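Local structure of hypothetical protein PA2201 (Pseudomonas aeruginosa, 2FEF) at residues Tyr225-Gln229 with Tyr230-Phe234; Asp176-Arg179 with Leu180-Tyr183; Leu110-Asp113 with Tyr114-Leu117. The protein is of unknown function but is probably an immunity protein protecting the bacterium from a PoNe-type DNase toxin. All blocks are in the same frame, centred on the assembly; numbering follows the deposited sequence.

Interaction 1 of 3, residues Tyr225-Gln229 with Tyr230-Phe234; sequences YLQSQ and YREFF
Q227 meets two charged side chains one turn further along helix 223-234. Its amide oxygen OE1 takes a weak, strongly bent hydrogen bond from NH1 of R231, while its NE2 donates to OE2 of E232 at 3.3 Å. The second bond lies near the plane of the Q227 amide but reaches OE2 on its anti side. The amide stands almost perpendicular to both partners, 81° from the guanidinium and 89° from the carboxylate, and NE2 lies over one guanidinium face of R231, offset toward its rim. A bend at chi2 of Q227 (60°) folds the amide forward to the next turn.

On the buried side, CE2 of Y225 lies 3.7 Å from CE1 of Y230, near the plane of the Y230 ring and at its edge. CD2 of L226 reaches CD1 of the same ring at 4.1 Å. Both tyrosine hydroxyls are hydrogen-bonded to OE2 of E259, and W253 NE1 also bonds to the Y230 hydroxyl.

The backbone sets this spacing. R231 N donates to L226 O (3.1 Å, nearly straight) and E232 N to Q227 O (2.8 Å), both five residues back, so a pi-type turn widens the helix here. Q229 O, lying over one face of the Y230 ring, takes a hydrogen bond from R246 NE, and R246 also makes cation-pi contacts with Y230 and F233.

The Q227 amide thus links a cation and an anion on the solvent side, whereas two buried tyrosines share one carboxylate oxygen, E259 OE2, and would probably help to keep that group charged.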
ATOM      1  N   TYR B 225     -21.056 -33.395   5.662  1.00 29.39           N
ATOM      2  CA  TYR B 225     -20.743 -31.970   5.821  1.00 29.43           C
ATOM      3  C   TYR B 225     -19.623 -31.505   4.889  1.00 29.59           C
ATOM      4  O   TYR B 225     -19.774 -30.480   4.210  1.00 29.38           O
ATOM      5  CB  TYR B 225     -20.420 -31.640   7.291  1.00 28.08           C
ATOM      6  CG  TYR B 225     -20.080 -30.173   7.541  1.00 27.42           C
ATOM      7  CD1 TYR B 225     -21.082 -29.233   7.711  1.00 23.98           C
ATOM      8  CD2 TYR B 225     -18.725 -29.743   7.622  1.00 25.51           C
ATOM      9  CE1 TYR B 225     -20.761 -27.882   7.958  1.00 25.31           C
ATOM     10  CE2 TYR B 225     -18.398 -28.402   7.875  1.00 25.62           C
ATOM     11  CZ  TYR B 225     -19.430 -27.480   8.041  1.00 25.64           C
ATOM     12  OH  TYR B 225     -19.110 -26.142   8.270  1.00 25.47           O
ATOM     13  N   LEU B 226     -18.505 -32.245   4.848  1.00 29.46           N
ATOM     14  CA  LEU B 226     -17.419 -31.909   3.930  1.00 30.02           C
ATOM     15  C   LEU B 226     -17.839 -31.983   2.458  1.00 31.03           C
ATOM     16  O   LEU B 226     -17.407 -31.158   1.653  1.00 32.36           O
ATOM     17  CB  LEU B 226     -16.203 -32.834   4.129  1.00 30.12           C
ATOM     18  CG  LEU B 226     -15.252 -32.544   5.280  1.00 29.16           C
ATOM     19  CD1 LEU B 226     -14.132 -33.557   5.323  1.00 28.47           C
ATOM     20  CD2 LEU B 226     -14.683 -31.115   5.125  1.00 29.48           C
ATOM     21  N   GLN B 227     -18.629 -32.993   2.092  1.00 30.46           N
ATOM     22  CA  GLN B 227     -19.076 -33.140   0.706  1.00 30.95           C
ATOM     23  C   GLN B 227     -19.996 -32.004   0.284  1.00 31.20           C
ATOM     24  O   GLN B 227     -19.805 -31.418  -0.781  1.00 32.11           O
ATOM     25  CB  GLN B 227     -19.785 -34.487   0.477  1.00 31.39           C
ATOM     26  CG  GLN B 227     -20.334 -34.716  -0.987  1.00 31.74           C
ATOM     27  CD  GLN B 227     -19.248 -34.682  -2.055  1.00 37.09           C
ATOM     28  OE1 GLN B 227     -18.064 -34.838  -1.753  1.00 38.02           O
ATOM     29  NE2 GLN B 227     -19.647 -34.459  -3.312  1.00 38.07           N
ATOM     30  N   SER B 228     -20.991 -31.702   1.120  1.00 30.63           N
ATOM     31  CA  SER B 228     -22.017 -30.748   0.752  1.00 30.17           C
ATOM     32  C   SER B 228     -21.595 -29.297   0.976  1.00 29.70           C
ATOM     33  O   SER B 228     -21.880 -28.442   0.132  1.00 30.53           O
ATOM     34  CB  SER B 228     -23.326 -31.062   1.477  1.00 30.07           C
ATOM     35  OG  SER B 228     -23.319 -30.568   2.803  1.00 33.07           O
ATOM     36  N   GLN B 229     -20.895 -29.009   2.080  1.00 26.31           N
ATOM     37  CA  GLN B 229     -20.601 -27.612   2.376  1.00 25.80           C
ATOM     38  C   GLN B 229     -19.272 -27.113   1.812  1.00 24.67           C
ATOM     39  O   GLN B 229     -19.019 -25.908   1.791  1.00 23.91           O
ATOM     40  CB  GLN B 229     -20.745 -27.304   3.891  1.00 25.42           C
ATOM     41  CG  GLN B 229     -22.148 -27.600   4.493  1.00 26.20           C
ATOM     42  CD  GLN B 229     -23.266 -26.977   3.692  1.00 29.26           C
ATOM     43  OE1 GLN B 229     -23.251 -25.765   3.406  1.00 32.00           O
ATOM     44  NE2 GLN B 229     -24.232 -27.801   3.293  1.00 30.10           N
ATOM     45  N   TYR B 230     -18.433 -28.040   1.331  1.00 24.24           N
ATOM     46  CA  TYR B 230     -17.145 -27.645   0.781  1.00 24.19           C
ATOM     47  C   TYR B 230     -17.078 -28.087  -0.661  1.00 24.98           C
ATOM     48  O   TYR B 230     -17.108 -27.252  -1.538  1.00 24.54           O
ATOM     49  CB  TYR B 230     -15.970 -28.194   1.603  1.00 24.66           C
ATOM     50  CG  TYR B 230     -15.778 -27.398   2.847  1.00 23.19           C
ATOM     51  CD1 TYR B 230     -16.541 -27.654   3.991  1.00 25.16           C
ATOM     52  CD2 TYR B 230     -14.902 -26.304   2.856  1.00 25.32           C
ATOM     53  CE1 TYR B 230     -16.406 -26.848   5.142  1.00 23.26           C
ATOM     54  CE2 TYR B 230     -14.746 -25.512   4.000  1.00 25.23           C
ATOM     55  CZ  TYR B 230     -15.504 -25.780   5.123  1.00 25.09           C
ATOM     56  OH  TYR B 230     -15.323 -24.995   6.226  1.00 24.94           O
ATOM     57  N   ARG B 231     -17.052 -29.404  -0.908  1.00 24.74           N
ATOM     58  CA  ARG B 231     -16.824 -29.876  -2.257  1.00 26.75           C
ATOM     59  C   ARG B 231     -17.913 -29.408  -3.227  1.00 26.05           C
ATOM     60  O   ARG B 231     -17.578 -28.875  -4.279  1.00 25.66           O
ATOM     61  CB  ARG B 231     -16.608 -31.401  -2.322  1.00 26.79           C
ATOM     62  CG  ARG B 231     -16.194 -31.861  -3.734  1.00 32.93           C
ATOM     63  CD  ARG B 231     -15.823 -33.316  -3.785  1.00 42.64           C
ATOM     64  NE  ARG B 231     -16.193 -33.901  -5.082  1.00 50.00           N
ATOM     65  CZ  ARG B 231     -16.532 -35.176  -5.285  1.00 51.79           C
ATOM     66  NH1 ARG B 231     -16.543 -36.059  -4.281  1.00 54.08           N
ATOM     67  NH2 ARG B 231     -16.867 -35.569  -6.508  1.00 52.44           N
ATOM     68  N   GLU B 232     -19.184 -29.597  -2.864  1.00 25.96           N
ATOM     69  CA  GLU B 232     -20.303 -29.194  -3.727  1.00 26.78           C
ATOM     70  C   GLU B 232     -20.480 -27.679  -3.835  1.00 26.17           C
ATOM     71  O   GLU B 232     -20.977 -27.158  -4.856  1.00 27.07           O
ATOM     72  CB  GLU B 232     -21.600 -29.878  -3.274  1.00 27.09           C
ATOM     73  CG  GLU B 232     -21.575 -31.371  -3.612  1.00 28.31           C
ATOM     74  CD  GLU B 232     -22.729 -32.178  -3.006  1.00 30.02           C
ATOM     75  OE1 GLU B 232     -23.621 -31.619  -2.330  1.00 35.11           O
ATOM     76  OE2 GLU B 232     -22.746 -33.407  -3.234  1.00 35.82           O
ATOM     77  N   PHE B 233     -20.082 -26.973  -2.790  1.00 23.91           N
ATOM     78  CA  PHE B 233     -20.132 -25.517  -2.807  1.00 24.34           C
ATOM     79  C   PHE B 233     -19.090 -24.972  -3.798  1.00 24.53           C
ATOM     80  O   PHE B 233     -19.410 -24.159  -4.661  1.00 24.25           O
ATOM     81  CB  PHE B 233     -19.856 -24.949  -1.408  1.00 22.98           C
ATOM     82  CG  PHE B 233     -19.801 -23.441  -1.390  1.00 24.88           C
ATOM     83  CD1 PHE B 233     -20.950 -22.705  -1.640  1.00 23.29           C
ATOM     84  CD2 PHE B 233     -18.604 -22.772  -1.190  1.00 23.34           C
ATOM     85  CE1 PHE B 233     -20.913 -21.310  -1.663  1.00 20.75           C
ATOM     86  CE2 PHE B 233     -18.551 -21.375  -1.214  1.00 23.65           C
ATOM     87  CZ  PHE B 233     -19.714 -20.643  -1.433  1.00 25.40           C
ATOM     88  N   PHE B 234     -17.849 -25.444  -3.687  1.00 24.56           N
ATOM     89  CA  PHE B 234     -16.779 -24.873  -4.495  1.00 26.55           C
ATOM     90  C   PHE B 234     -16.820 -25.406  -5.938  1.00 26.95           C
ATOM     91  O   PHE B 234     -16.119 -24.903  -6.813  1.00 28.74           O
ATOM     92  CB  PHE B 234     -15.401 -25.039  -3.811  1.00 26.01           C
ATOM     93  CG  PHE B 234     -15.203 -24.119  -2.633  1.00 27.81           C
ATOM     94  CD1 PHE B 234     -15.103 -22.735  -2.818  1.00 29.38           C
ATOM     95  CD2 PHE B 234     -15.121 -24.635  -1.323  1.00 26.21           C
ATOM     96  CE1 PHE B 234     -14.928 -21.863  -1.699  1.00 29.00           C
ATOM     97  CE2 PHE B 234     -14.959 -23.821  -0.230  1.00 27.39           C
ATOM     98  CZ  PHE B 234     -14.851 -22.403  -0.394  1.00 27.43           C
TER

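Interaction 2 of 3, residues Asp176-Arg179 with Leu180-Tyr183; sequences DTDR and LLDY
T177 and D182 make the side-chain hydrogen bond that ties the incoming loop to the first turn of helix 179-189. T177 OG1 donates to D182 OD1 at 2.5 Å, a short bond that reaches the syn side of the carboxylate, 22° out of its plane. With chi1 of T177 at 48°, the hydroxyl is tucked between backbone N and carbonyl carbon, facing D182, whose side chain it crosses at about a right angle. The other oxygen, OD2 of D182, accepts from S195 N.

Capping bonds come next. D178 is the N-cap: its OD1 accepts weakly from L181 N, long at 3.3 Å but nearly straight (170°), and also takes a bond from Y146 OH. OD2 accepts from F199 N, and a water donating weakly to D178 OD2 gives its oxygen to L180 N, 3.0 Å away. Regular helical bonds then begin, D182 N to D178 O and Y183 N to R179 O, each 2.9 Å.

Apolar contact is modest. CB of T177 rests 3.9 Å from CB of L181, and CG of R179 lies 3.8 Å from CE1 of Y183. These last two side chains run side by side, pointing the same way, while R179 O sits at the Y183 ring edge. The guanidinium of R179 continues to a salt bridge with E212 and a bond to S195 O.

Amides of the first turn are therefore met by D178 directly and through water, and a negative charge at this helix N-terminus would probably be stabilised by the dipole, with Y146 and F199 fixing the carboxylate's rotation.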
ATOM      1  N   ASP B 176     -18.028 -13.710  23.154  1.00 28.96           N
ATOM      2  CA  ASP B 176     -19.225 -13.755  22.291  1.00 29.53           C
ATOM      3  C   ASP B 176     -19.020 -14.876  21.254  1.00 29.32           C
ATOM      4  O   ASP B 176     -18.792 -14.631  20.075  1.00 28.73           O
ATOM      5  CB  ASP B 176     -19.454 -12.384  21.627  1.00 31.11           C
ATOM      6  CG  ASP B 176     -20.848 -12.245  20.958  1.00 33.57           C
ATOM      7  OD1 ASP B 176     -21.743 -13.088  21.176  1.00 36.40           O
ATOM      8  OD2 ASP B 176     -21.031 -11.269  20.203  1.00 36.21           O
ATOM      9  N   THR B 177     -19.108 -16.109  21.732  1.00 29.06           N
ATOM     10  CA  THR B 177     -18.834 -17.282  20.946  1.00 29.56           C
ATOM     11  C   THR B 177     -20.144 -18.054  20.766  1.00 28.93           C
ATOM     12  O   THR B 177     -21.048 -17.948  21.619  1.00 28.19           O
ATOM     13  CB  THR B 177     -17.826 -18.184  21.681  1.00 29.85           C
ATOM     14  OG1 THR B 177     -18.245 -18.345  23.045  1.00 30.34           O
ATOM     15  CG2 THR B 177     -16.437 -17.556  21.672  1.00 31.77           C
ATOM     16  N   ASP B 178     -20.247 -18.798  19.661  1.00 26.86           N
ATOM     17  CA  ASP B 178     -21.377 -19.687  19.403  1.00 26.70           C
ATOM     18  C   ASP B 178     -20.996 -21.158  19.581  1.00 26.96           C
ATOM     19  O   ASP B 178     -19.913 -21.453  20.091  1.00 26.84           O
ATOM     20  CB  ASP B 178     -21.992 -19.407  18.012  1.00 26.77           C
ATOM     21  CG  ASP B 178     -21.144 -19.924  16.851  1.00 27.73           C
ATOM     22  OD1 ASP B 178     -19.917 -20.166  17.005  1.00 25.23           O
ATOM     23  OD2 ASP B 178     -21.722 -20.060  15.742  1.00 30.22           O
ATOM     24  N   ARG B 179     -21.865 -22.082  19.170  1.00 25.99           N
ATOM     25  CA  ARG B 179     -21.658 -23.493  19.492  1.00 26.31           C
ATOM     26  C   ARG B 179     -20.321 -24.014  18.952  1.00 26.41           C
ATOM     27  O   ARG B 179     -19.526 -24.600  19.695  1.00 26.21           O
ATOM     28  CB  ARG B 179     -22.802 -24.353  18.975  1.00 25.94           C
ATOM     29  CG  ARG B 179     -22.632 -25.866  19.315  1.00 27.46           C
ATOM     30  CD  ARG B 179     -23.892 -26.648  19.026  1.00 32.74           C
ATOM     31  NE  ARG B 179     -24.903 -26.462  20.056  1.00 35.19           N
ATOM     32  CZ  ARG B 179     -26.117 -27.015  20.022  1.00 37.24           C
ATOM     33  NH1 ARG B 179     -26.469 -27.771  18.991  1.00 37.66           N
ATOM     34  NH2 ARG B 179     -26.978 -26.804  21.018  1.00 36.52           N
ATOM     35  N   LEU B 180     -20.075 -23.771  17.671  1.00 25.78           N
ATOM     36  CA  LEU B 180     -18.823 -24.230  17.047  1.00 26.45           C
ATOM     37  C   LEU B 180     -17.579 -23.631  17.716  1.00 26.04           C
ATOM     38  O   LEU B 180     -16.644 -24.361  18.053  1.00 25.64           O
ATOM     39  CB  LEU B 180     -18.802 -23.970  15.527  1.00 26.40           C
ATOM     40  CG  LEU B 180     -17.454 -24.268  14.841  1.00 26.77           C
ATOM     41  CD1 LEU B 180     -17.061 -25.756  14.918  1.00 24.53           C
ATOM     42  CD2 LEU B 180     -17.440 -23.777  13.406  1.00 25.52           C
ATOM     43  N   LEU B 181     -17.575 -22.320  17.922  1.00 25.56           N
ATOM     44  CA  LEU B 181     -16.410 -21.690  18.561  1.00 26.35           C
ATOM     45  C   LEU B 181     -16.207 -22.245  19.977  1.00 26.93           C
ATOM     46  O   LEU B 181     -15.055 -22.451  20.404  1.00 27.15           O
ATOM     47  CB  LEU B 181     -16.521 -20.147  18.594  1.00 25.60           C
ATOM     48  CG  LEU B 181     -16.501 -19.417  17.235  1.00 25.55           C
ATOM     49  CD1 LEU B 181     -16.697 -17.874  17.403  1.00 24.88           C
ATOM     50  CD2 LEU B 181     -15.250 -19.794  16.371  1.00 27.78           C
ATOM     51  N   ASP B 182     -17.306 -22.489  20.698  1.00 27.29           N
ATOM     52  CA  ASP B 182     -17.216 -23.141  22.011  1.00 28.23           C
ATOM     53  C   ASP B 182     -16.620 -24.559  21.956  1.00 28.59           C
ATOM     54  O   ASP B 182     -15.761 -24.893  22.790  1.00 28.71           O
ATOM     55  CB  ASP B 182     -18.567 -23.163  22.739  1.00 28.90           C
ATOM     56  CG  ASP B 182     -18.966 -21.790  23.301  1.00 30.72           C
ATOM     57  OD1 ASP B 182     -18.142 -20.850  23.268  1.00 31.72           O
ATOM     58  OD2 ASP B 182     -20.116 -21.670  23.792  1.00 30.60           O
ATOM     59  N   TYR B 183     -17.047 -25.382  20.994  1.00 27.67           N
ATOM     60  CA  TYR B 183     -16.404 -26.689  20.766  1.00 28.27           C
ATOM     61  C   TYR B 183     -14.921 -26.579  20.437  1.00 28.60           C
ATOM     62  O   TYR B 183     -14.119 -27.338  20.976  1.00 28.40           O
ATOM     63  CB  TYR B 183     -17.130 -27.497  19.684  1.00 29.17           C
ATOM     64  CG  TYR B 183     -18.266 -28.314  20.257  1.00 30.16           C
ATOM     65  CD1 TYR B 183     -19.452 -27.708  20.644  1.00 30.22           C
ATOM     66  CD2 TYR B 183     -18.154 -29.700  20.390  1.00 32.49           C
ATOM     67  CE1 TYR B 183     -20.507 -28.453  21.174  1.00 31.97           C
ATOM     68  CE2 TYR B 183     -19.207 -30.458  20.915  1.00 33.43           C
ATOM     69  CZ  TYR B 183     -20.379 -29.815  21.307  1.00 33.09           C
ATOM     70  OH  TYR B 183     -21.424 -30.531  21.840  1.00 33.17           O
TER
HETATM   71  O   HOH W   1     -22.081 -22.837  15.677  1.00 24.50           O

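Interaction 3 of 3, residues Leu110-Asp113 with Tyr114-Leu117; sequences LWLD and YSRL
Within the long helix 97-127 of the N-terminal domain-like region, L112 and D113 meet R116 across one helical turn. The guanidinium lies flat on L112, whose CG sits 3.4 Å above the centre of one face. At its edge, near the plane, NH1 makes a long salt bridge with D113 OD1 at 3.4 Å, its hydrogen bond weak and bent, and the two flat groups are turned 31° apart. R116 reaches both by running extended from CG to NE. L112 O accepts two bonds, from R116 N at 3.0 Å and from S115 OG at 2.7 Å; chi1 of S115 (77°) turns its hydroxyl back to that carbonyl. Further round, W111 and Y114 lie side by side, with CE3 of W111 3.9 Å from CD2 of Y114, at the edge of the tyrosine ring.

Stronger polar partners come from outside: R116 NE pairs with E171, D113 takes backbone N-H groups of D9 and N10, and W111 NE1 bonds to S84. L110, W111, D113 and L117 pack on helix 66-93, while W111, L112 and S115 touch helix 165-172, so the turn packs against both helices, W111 touching each.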
ATOM      1  N   LEU B 110      -1.070 -10.176  17.055  1.00 26.39           N
ATOM      2  CA  LEU B 110      -1.556  -8.920  16.505  1.00 26.33           C
ATOM      3  C   LEU B 110      -3.037  -8.716  16.808  1.00 26.19           C
ATOM      4  O   LEU B 110      -3.434  -7.589  17.108  1.00 24.59           O
ATOM      5  CB  LEU B 110      -1.264  -8.794  15.004  1.00 26.68           C
ATOM      6  CG  LEU B 110       0.207  -8.533  14.652  1.00 26.78           C
ATOM      7  CD1 LEU B 110       0.364  -8.854  13.147  1.00 28.97           C
ATOM      8  CD2 LEU B 110       0.659  -7.080  15.046  1.00 26.97           C
ATOM      9  N   TRP B 111      -3.849  -9.783  16.709  1.00 24.68           N
ATOM     10  CA  TRP B 111      -5.263  -9.671  17.097  1.00 24.95           C
ATOM     11  C   TRP B 111      -5.464  -9.263  18.580  1.00 26.37           C
ATOM     12  O   TRP B 111      -6.288  -8.390  18.890  1.00 25.68           O
ATOM     13  CB  TRP B 111      -6.011 -10.972  16.782  1.00 25.88           C
ATOM     14  CG  TRP B 111      -6.448 -11.079  15.340  1.00 23.32           C
ATOM     15  CD1 TRP B 111      -5.822 -11.797  14.333  1.00 26.35           C
ATOM     16  CD2 TRP B 111      -7.569 -10.430  14.735  1.00 25.68           C
ATOM     17  NE1 TRP B 111      -6.523 -11.649  13.157  1.00 26.36           N
ATOM     18  CE2 TRP B 111      -7.574 -10.789  13.365  1.00 26.97           C
ATOM     19  CE3 TRP B 111      -8.556  -9.537  15.209  1.00 24.43           C
ATOM     20  CZ2 TRP B 111      -8.568 -10.334  12.470  1.00 27.33           C
ATOM     21  CZ3 TRP B 111      -9.541  -9.092  14.329  1.00 26.94           C
ATOM     22  CH2 TRP B 111      -9.524  -9.482  12.962  1.00 26.35           C
ATOM     23  N   LEU B 112      -4.698  -9.899  19.466  1.00 26.41           N
ATOM     24  CA  LEU B 112      -4.705  -9.599  20.895  1.00 26.97           C
ATOM     25  C   LEU B 112      -4.246  -8.161  21.160  1.00 26.61           C
ATOM     26  O   LEU B 112      -4.930  -7.428  21.881  1.00 26.80           O
ATOM     27  CB  LEU B 112      -3.761 -10.561  21.611  1.00 26.46           C
ATOM     28  CG  LEU B 112      -3.716 -10.460  23.123  1.00 30.53           C
ATOM     29  CD1 LEU B 112      -5.124 -10.680  23.684  1.00 30.77           C
ATOM     30  CD2 LEU B 112      -2.728 -11.487  23.648  1.00 31.76           C
ATOM     31  N   ASP B 113      -3.103  -7.762  20.577  1.00 26.17           N
ATOM     32  CA  ASP B 113      -2.625  -6.348  20.683  1.00 25.98           C
ATOM     33  C   ASP B 113      -3.630  -5.349  20.155  1.00 26.13           C
ATOM     34  O   ASP B 113      -3.873  -4.301  20.785  1.00 25.92           O
ATOM     35  CB  ASP B 113      -1.260  -6.148  19.992  1.00 26.23           C
ATOM     36  CG  ASP B 113      -0.111  -6.959  20.687  1.00 26.31           C
ATOM     37  OD1 ASP B 113      -0.260  -7.434  21.837  1.00 24.87           O
ATOM     38  OD2 ASP B 113       0.951  -7.096  20.087  1.00 26.23           O
ATOM     39  N   TYR B 114      -4.205  -5.638  18.987  1.00 25.74           N
ATOM     40  CA  TYR B 114      -5.288  -4.802  18.488  1.00 25.09           C
ATOM     41  C   TYR B 114      -6.385  -4.619  19.532  1.00 24.24           C
ATOM     42  O   TYR B 114      -6.797  -3.490  19.811  1.00 23.50           O
ATOM     43  CB  TYR B 114      -5.854  -5.374  17.170  1.00 24.59           C
ATOM     44  CG  TYR B 114      -7.247  -4.900  16.767  1.00 25.35           C
ATOM     45  CD1 TYR B 114      -7.570  -3.545  16.698  1.00 24.92           C
ATOM     46  CD2 TYR B 114      -8.237  -5.835  16.392  1.00 26.36           C
ATOM     47  CE1 TYR B 114      -8.856  -3.130  16.330  1.00 28.09           C
ATOM     48  CE2 TYR B 114      -9.505  -5.420  16.003  1.00 27.11           C
ATOM     49  CZ  TYR B 114      -9.812  -4.084  15.976  1.00 28.24           C
ATOM     50  OH  TYR B 114     -11.067  -3.639  15.579  1.00 31.76           O
ATOM     51  N   SER B 115      -6.883  -5.720  20.085  1.00 24.93           N
ATOM     52  CA  SER B 115      -7.991  -5.620  21.045  1.00 25.30           C
ATOM     53  C   SER B 115      -7.598  -4.774  22.274  1.00 24.67           C
ATOM     54  O   SER B 115      -8.419  -4.046  22.846  1.00 24.75           O
ATOM     55  CB  SER B 115      -8.425  -7.029  21.484  1.00 26.44           C
ATOM     56  OG  SER B 115      -7.515  -7.607  22.446  1.00 28.08           O
ATOM     57  N   ARG B 116      -6.344  -4.884  22.700  1.00 24.81           N
ATOM     58  CA  ARG B 116      -5.890  -4.119  23.888  1.00 24.99           C
ATOM     59  C   ARG B 116      -5.799  -2.633  23.605  1.00 23.92           C
ATOM     60  O   ARG B 116      -6.165  -1.794  24.452  1.00 23.51           O
ATOM     61  CB  ARG B 116      -4.544  -4.632  24.373  1.00 25.63           C
ATOM     62  CG  ARG B 116      -4.641  -6.038  24.972  1.00 29.16           C
ATOM     63  CD  ARG B 116      -3.262  -6.626  25.044  1.00 33.80           C
ATOM     64  NE  ARG B 116      -3.250  -7.880  25.781  1.00 37.78           N
ATOM     65  CZ  ARG B 116      -2.266  -8.770  25.696  1.00 40.94           C
ATOM     66  NH1 ARG B 116      -1.239  -8.557  24.867  1.00 42.06           N
ATOM     67  NH2 ARG B 116      -2.328  -9.892  26.408  1.00 42.66           N
ATOM     68  N   LEU B 117      -5.355  -2.284  22.394  1.00 23.73           N
ATOM     69  CA  LEU B 117      -5.248  -0.864  22.009  1.00 23.92           C
ATOM     70  C   LEU B 117      -6.638  -0.299  21.779  1.00 23.68           C
ATOM     71  O   LEU B 117      -6.905   0.868  22.086  1.00 21.80           O
ATOM     72  CB  LEU B 117      -4.363  -0.689  20.748  1.00 24.44           C
ATOM     73  CG  LEU B 117      -2.895  -1.076  20.991  1.00 24.34           C
ATOM     74  CD1 LEU B 117      -2.155  -1.160  19.694  1.00 27.66           C
ATOM     75  CD2 LEU B 117      -2.249  -0.009  21.880  1.00 25.60           C
TER

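In the fold
All three contacts are short-range ones in an all-helical chain, and they come in the order interaction 3, interaction 2, interaction 1. Interaction 3 belongs to helix 97-127 in the N-terminal domain-like region; the other two lie in the PoNi C-terminal region, at the start of helix 179-189 with the loop leading into it, and on helix 223-234. The centres of interactions 1 and 3 are about 34 Å apart, on opposite sides of the chain's centre. Interaction 2 lies about 22 Å from interaction 1 and about 20 Å from interaction 3, centre to centre; its nearest atoms come within about 6 Å of interaction 1. Helix 258-267 bridges these two: E259 binds both tyrosines of interaction 1 and touches L180.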